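Local coordinates for uncharacterized protein (PDB 4IPB), which is of unknown function but belongs to the putative beta-lactamase-inhibitor-like PepSY-like (DUF2874) family, built on a long antiparallel sheet with helices packed against it, at residues 8-11 with 12-16; 45-48 with 49-53. All coordinates share one frame; numbering follows the deposited sequence.

Contact 1 (8-11 with 12-16); sequences VQST and FKKMY
Val8 and Phe12 meet one helical turn apart on the buried side of helix 6-15, where Phe12 N donates to Val8 O at 2.9 Å and Phe12 CB packs over the same carbonyl oxygen. With CG anti to the backbone N (chi1 176°), the Phe12 ring leaves the helix and reaches the sheet, making edge-to-face contacts with Trp24 and Phe35 and touching Phe46. Val8 lies on Trp24, Tyr31 and Phe46, so this side is closely filled.

The opposite character appears at Gln9, Ser10, Lys13 and Lys14. Gln9 runs beside Lys13 in the same direction, its NE2 4.0 Å from Lys13 CB; the amide also slants past the Phe12 ring, OE1 4.1 Å from CD2. Lys13 leads away from Gln9, and its NZ is hydrogen-bonded to Pro17 O beyond the helix. Lys14 turns back along the helix instead: its CG passes 3.4 Å from Ser10 O, and the bend at its last torsion brings NZ to a water, which weakly accepts from it. Ser10 O receives both Lys14 N, at 3.2 Å, and the same water, which donates at 2.8 Å.

The chemistry is that of an amphipathic helix: aromatic and aliphatic groups fix its inner side, whereas at its outer side Lys13 NZ probably stays charged, held by Pro17 O, and Lys14 NZ has a weak water link.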
loop_
_atom_site.group_PDB
_atom_site.type_symbol
_atom_site.label_atom_id
_atom_site.label_comp_id
_atom_site.label_asym_id
_atom_site.label_seq_id
_atom_site.Cartn_x
_atom_site.Cartn_y
_atom_site.Cartn_z
ATOM N N VAL A 8 12.381 -16.074 -5.059
ATOM C CA VAL A 8 11.705 -14.967 -4.432
ATOM C C VAL A 8 12.363 -14.548 -3.105
ATOM O O VAL A 8 12.661 -13.362 -2.877
ATOM C CB VAL A 8 10.212 -15.336 -4.245
ATOM C CG1 VAL A 8 9.520 -14.324 -3.348
ATOM C CG2 VAL A 8 9.528 -15.464 -5.599
ATOM N N GLN A 9 12.665 -15.547 -2.279
ATOM C CA GLN A 9 13.362 -15.353 -1.020
ATOM C C GLN A 9 14.721 -14.700 -1.239
ATOM O O GLN A 9 15.088 -13.781 -0.511
ATOM C CB GLN A 9 13.509 -16.659 -0.263
ATOM C CG GLN A 9 14.402 -16.558 0.966
ATOM C CD GLN A 9 13.941 -15.535 1.989
ATOM O OE1 GLN A 9 12.769 -15.210 2.086
ATOM N NE2 GLN A 9 14.886 -15.021 2.777
ATOM N N SER A 10 15.419 -15.094 -2.289
ATOM C CA SER A 10 16.741 -14.543 -2.594
ATOM C C SER A 10 16.661 -13.044 -2.872
ATOM O O SER A 10 17.443 -12.219 -2.326
ATOM C CB SER A 10 17.313 -15.247 -3.821
ATOM O OG SER A 10 18.590 -14.722 -4.149
ATOM N N THR A 11 15.693 -12.660 -3.688
ATOM C CA THR A 11 15.549 -11.227 -4.003
ATOM C C THR A 11 15.126 -10.484 -2.754
ATOM O O THR A 11 15.646 -9.392 -2.441
ATOM C CB THR A 11 14.512 -10.998 -5.088
ATOM O OG1 THR A 11 14.919 -11.733 -6.242
ATOM C CG2 THR A 11 14.469 -9.529 -5.410
ATOM N N PHE A 12 14.209 -11.093 -1.965
ATOM C CA PHE A 12 13.708 -10.424 -0.766
ATOM C C PHE A 12 14.841 -10.163 0.217
ATOM O O PHE A 12 14.916 -9.094 0.832
ATOM C CB PHE A 12 12.573 -11.211 -0.107
ATOM C CG PHE A 12 12.110 -10.608 1.173
ATOM C CD1 PHE A 12 11.255 -9.525 1.172
ATOM C CD2 PHE A 12 12.606 -11.076 2.383
ATOM C CE1 PHE A 12 10.845 -8.976 2.387
ATOM C CE2 PHE A 12 12.234 -10.512 3.555
ATOM C CZ PHE A 12 11.334 -9.442 3.544
ATOM N N LYS A 13 15.706 -11.139 0.377
ATOM C CA LYS A 13 16.830 -11.042 1.316
ATOM C C LYS A 13 17.802 -9.947 0.882
ATOM O O LYS A 13 18.418 -9.298 1.730
ATOM C CB LYS A 13 17.538 -12.381 1.449
ATOM C CG LYS A 13 18.707 -12.411 2.435
ATOM C CD LYS A 13 18.163 -12.412 3.848
ATOM C CE LYS A 13 19.216 -12.463 4.934
ATOM N NZ LYS A 13 18.421 -12.375 6.195
ATOM N N LYS A 14 17.931 -9.700 -0.415
ATOM C CA LYS A 14 18.731 -8.555 -0.872
ATOM C C LYS A 14 18.081 -7.193 -0.588
ATOM O O LYS A 14 18.789 -6.236 -0.167
ATOM C CB LYS A 14 19.037 -8.694 -2.336
ATOM C CG LYS A 14 19.946 -9.887 -2.606
ATOM C CD LYS A 14 20.342 -9.908 -4.056
ATOM C CE LYS A 14 21.398 -10.968 -4.226
ATOM N NZ LYS A 14 20.705 -12.263 -4.438
HETATM N N MSE A 15 16.763 -7.118 -0.731
HETATM C CA MSE A 15 16.021 -5.876 -0.461
HETATM C C MSE A 15 15.971 -5.543 1.022
HETATM O O MSE A 15 16.041 -4.366 1.404
HETATM C CB MSE A 15 14.605 -5.964 -1.021
HETATM C CG MSE A 15 14.613 -5.996 -2.509
HETATM SE SE MSE A 15 12.807 -5.981 -3.213
HETATM C CE MSE A 15 12.291 -4.247 -2.884
ATOM N N TYR A 16 15.710 -6.568 1.854
ATOM C CA TYR A 16 15.446 -6.409 3.259
ATOM C C TYR A 16 16.239 -7.417 4.086
ATOM O O TYR A 16 15.668 -8.327 4.717
ATOM C CB TYR A 16 13.939 -6.566 3.528
ATOM C CG TYR A 16 13.162 -5.437 2.887
ATOM C CD1 TYR A 16 13.122 -4.200 3.465
ATOM C CD2 TYR A 16 12.473 -5.625 1.744
ATOM C CE1 TYR A 16 12.419 -3.178 2.907
ATOM C CE2 TYR A 16 11.834 -4.587 1.124
ATOM C CZ TYR A 16 11.806 -3.371 1.715
ATOM O OH TYR A 16 11.153 -2.284 1.131
HETATM O O HOH W 1 19.877 -13.266 -1.315
#

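Contact 2 (45-48 with 49-53); sequences WFNV and RGQWV
Phe46 and Trp52 form a T-shaped pair, the edge of the indole directed at the face of the phenyl ring, with the Phe46 ring and the five-membered ring of Trp52 centred 6.0 Å apart and their planes at 65°. The Phe46 ring also leans obliquely over the backbone of the other strand, CD2 lying 3.7 Å from Trp52 CA, while Val8, Thr11 and Phe12 of helix 6-15 touch it too. At the indole, CD1 comes 3.5 Å from Trp45 O, and NE1 is hydrogen-bonded to Thr55 OG1.

A second pair of flat groups is formed by the amides of Asn47 and Gln51, whose planes are 41° apart. Asn47 ND2 donates almost straight to Gln51 OE1 at 2.9 Å, within its own amide plane and onto a lone pair of the acceptor. Asn47 CG sits between the backbone N and carbonyl carbon (chi1 72°), which turns OD1 in over the turn. There it accepts from Gln51 N at 3.0 Å, from above the amide plane, and weakly from Arg49 N. Both ends of the Asn47 amide are thus engaged, which limits its rotation.

On the neighbouring positions, Val53 CG2 packs 3.7 Å from Trp45 CB, and Val53 N donates to Trp45 O. Asn47 N donates to Gln51 O, whereas Gly50 N closes the turn on Asn47 O at 2.9 Å. Gly50 adopts positive phi, a conformation that favours glycine.

Phe46 and Trp52 are a non-hydrogen-bonded antiparallel pair, and Asn47 to Gly50 make a type I turn: together they form the end of the beta hairpin that joins strands 40-46 and 52-58 in the antiparallel sheet of this PepSY-like protein.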
loop_
_atom_site.group_PDB
_atom_site.type_symbol
_atom_site.label_atom_id
_atom_site.label_comp_id
_atom_site.label_asym_id
_atom_site.label_seq_id
_atom_site.Cartn_x
_atom_site.Cartn_y
_atom_site.Cartn_z
ATOM N N TRP A 45 5.800 -7.328 -2.726
ATOM C CA TRP A 45 5.293 -8.307 -3.671
ATOM C C TRP A 45 6.292 -8.647 -4.779
ATOM O O TRP A 45 7.038 -7.777 -5.235
ATOM C CB TRP A 45 4.006 -7.781 -4.308
ATOM C CG TRP A 45 2.889 -7.644 -3.370
ATOM C CD1 TRP A 45 2.581 -6.581 -2.517
ATOM C CD2 TRP A 45 1.779 -8.555 -3.268
ATOM N NE1 TRP A 45 1.426 -6.874 -1.827
ATOM C CE2 TRP A 45 0.903 -8.050 -2.293
ATOM C CE3 TRP A 45 1.515 -9.824 -3.822
ATOM C CZ2 TRP A 45 -0.234 -8.738 -1.905
ATOM C CZ3 TRP A 45 0.387 -10.469 -3.490
ATOM C CH2 TRP A 45 -0.505 -9.931 -2.537
ATOM N N PHE A 46 6.291 -9.913 -5.195
ATOM C CA PHE A 46 7.205 -10.429 -6.227
ATOM C C PHE A 46 6.467 -11.312 -7.207
ATOM O O PHE A 46 5.428 -11.887 -6.857
ATOM C CB PHE A 46 8.295 -11.338 -5.580
ATOM C CG PHE A 46 9.105 -10.637 -4.531
ATOM C CD1 PHE A 46 8.654 -10.466 -3.253
ATOM C CD2 PHE A 46 10.307 -10.054 -4.885
ATOM C CE1 PHE A 46 9.415 -9.735 -2.313
ATOM C CE2 PHE A 46 11.078 -9.361 -3.951
ATOM C CZ PHE A 46 10.616 -9.183 -2.670
ATOM N N ASN A 47 6.993 -11.409 -8.424
ATOM C CA ASN A 47 6.482 -12.354 -9.402
ATOM C C ASN A 47 7.262 -13.680 -9.327
ATOM O O ASN A 47 8.203 -13.841 -8.525
ATOM C CB ASN A 47 6.454 -11.741 -10.802
ATOM C CG ASN A 47 7.828 -11.570 -11.404
ATOM O OD1 ASN A 47 8.820 -12.178 -10.964
ATOM N ND2 ASN A 47 7.905 -10.689 -12.386
ATOM N N VAL A 48 6.798 -14.669 -10.105
ATOM C CA VAL A 48 7.376 -15.997 -10.095
ATOM C C VAL A 48 8.833 -16.060 -10.575
ATOM O O VAL A 48 9.509 -17.060 -10.287
ATOM C CB VAL A 48 6.468 -16.940 -10.898
ATOM C CG1 VAL A 48 6.601 -16.640 -12.375
ATOM C CG2 VAL A 48 6.752 -18.405 -10.584
ATOM N N ARG A 49 9.299 -15.001 -11.241
ATOM C CA ARG A 49 10.686 -14.896 -11.672
ATOM C C ARG A 49 11.543 -14.324 -10.536
ATOM O O ARG A 49 12.734 -14.100 -10.709
ATOM C CB ARG A 49 10.834 -13.953 -12.850
ATOM C CG ARG A 49 9.884 -14.096 -14.013
ATOM C CD ARG A 49 10.275 -15.128 -14.977
ATOM N NE ARG A 49 11.525 -14.919 -15.742
ATOM C CZ ARG A 49 12.040 -15.899 -16.469
ATOM N NH1 ARG A 49 11.405 -17.080 -16.516
ATOM N NH2 ARG A 49 13.185 -15.736 -17.117
ATOM N N GLY A 50 10.944 -14.096 -9.364
ATOM C CA GLY A 50 11.664 -13.511 -8.257
ATOM C C GLY A 50 11.894 -12.005 -8.408
ATOM O O GLY A 50 12.736 -11.442 -7.712
ATOM N N GLN A 51 11.188 -11.346 -9.293
ATOM C CA GLN A 51 11.342 -9.932 -9.519
ATOM C C GLN A 51 10.340 -9.159 -8.647
ATOM O O GLN A 51 9.173 -9.494 -8.557
ATOM C CB GLN A 51 11.066 -9.566 -10.983
ATOM C CG GLN A 51 11.998 -10.273 -11.955
ATOM C CD GLN A 51 11.605 -10.203 -13.417
ATOM O OE1 GLN A 51 10.446 -10.248 -13.803
ATOM N NE2 GLN A 51 12.635 -10.116 -14.266
ATOM N N TRP A 52 10.837 -8.089 -8.053
ATOM C CA TRP A 52 10.021 -7.197 -7.259
ATOM C C TRP A 52 9.016 -6.463 -8.160
ATOM O O TRP A 52 9.380 -5.932 -9.207
ATOM C CB TRP A 52 10.919 -6.164 -6.603
ATOM C CG TRP A 52 10.191 -5.075 -5.875
ATOM C CD1 TRP A 52 9.350 -5.228 -4.829
ATOM C CD2 TRP A 52 10.242 -3.686 -6.178
ATOM N NE1 TRP A 52 8.847 -4.012 -4.478
ATOM C CE2 TRP A 52 9.370 -3.042 -5.282
ATOM C CE3 TRP A 52 10.907 -2.915 -7.148
ATOM C CZ2 TRP A 52 9.183 -1.685 -5.279
ATOM C CZ3 TRP A 52 10.709 -1.575 -7.123
ATOM C CH2 TRP A 52 9.878 -0.976 -6.187
ATOM N N VAL A 53 7.758 -6.494 -7.747
ATOM C CA VAL A 53 6.662 -5.813 -8.449
ATOM C C VAL A 53 6.030 -4.615 -7.759
ATOM O O VAL A 53 5.509 -3.745 -8.453
ATOM C CB VAL A 53 5.636 -6.782 -8.984
ATOM C CG1 VAL A 53 6.318 -7.708 -10.005
ATOM C CG2 VAL A 53 4.890 -7.501 -7.913
#

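How the contacts relate
Contact 1 comes first along the chain, within helix 6-15, and contact 2 follows at the hairpin turn between strands 40-46 and 52-58; their centres are 10 Å apart, on the same side of the chain's centre. The two touch directly. Thr11 OG1 lies 2.6 Å from Gly50 O, a probable hydrogen bond tying the helix to the turn. Packing continues beside it: Thr11 CG2 meets Phe46 CE2 and Met15 CE, of a selenomethionine, meets Trp52 CD1, both at 3.7 Å. The N-terminal helix therefore lies against the sheet face that carries Phe46 and Trp52, which packs the helix and the hairpin, far apart in sequence, against each other.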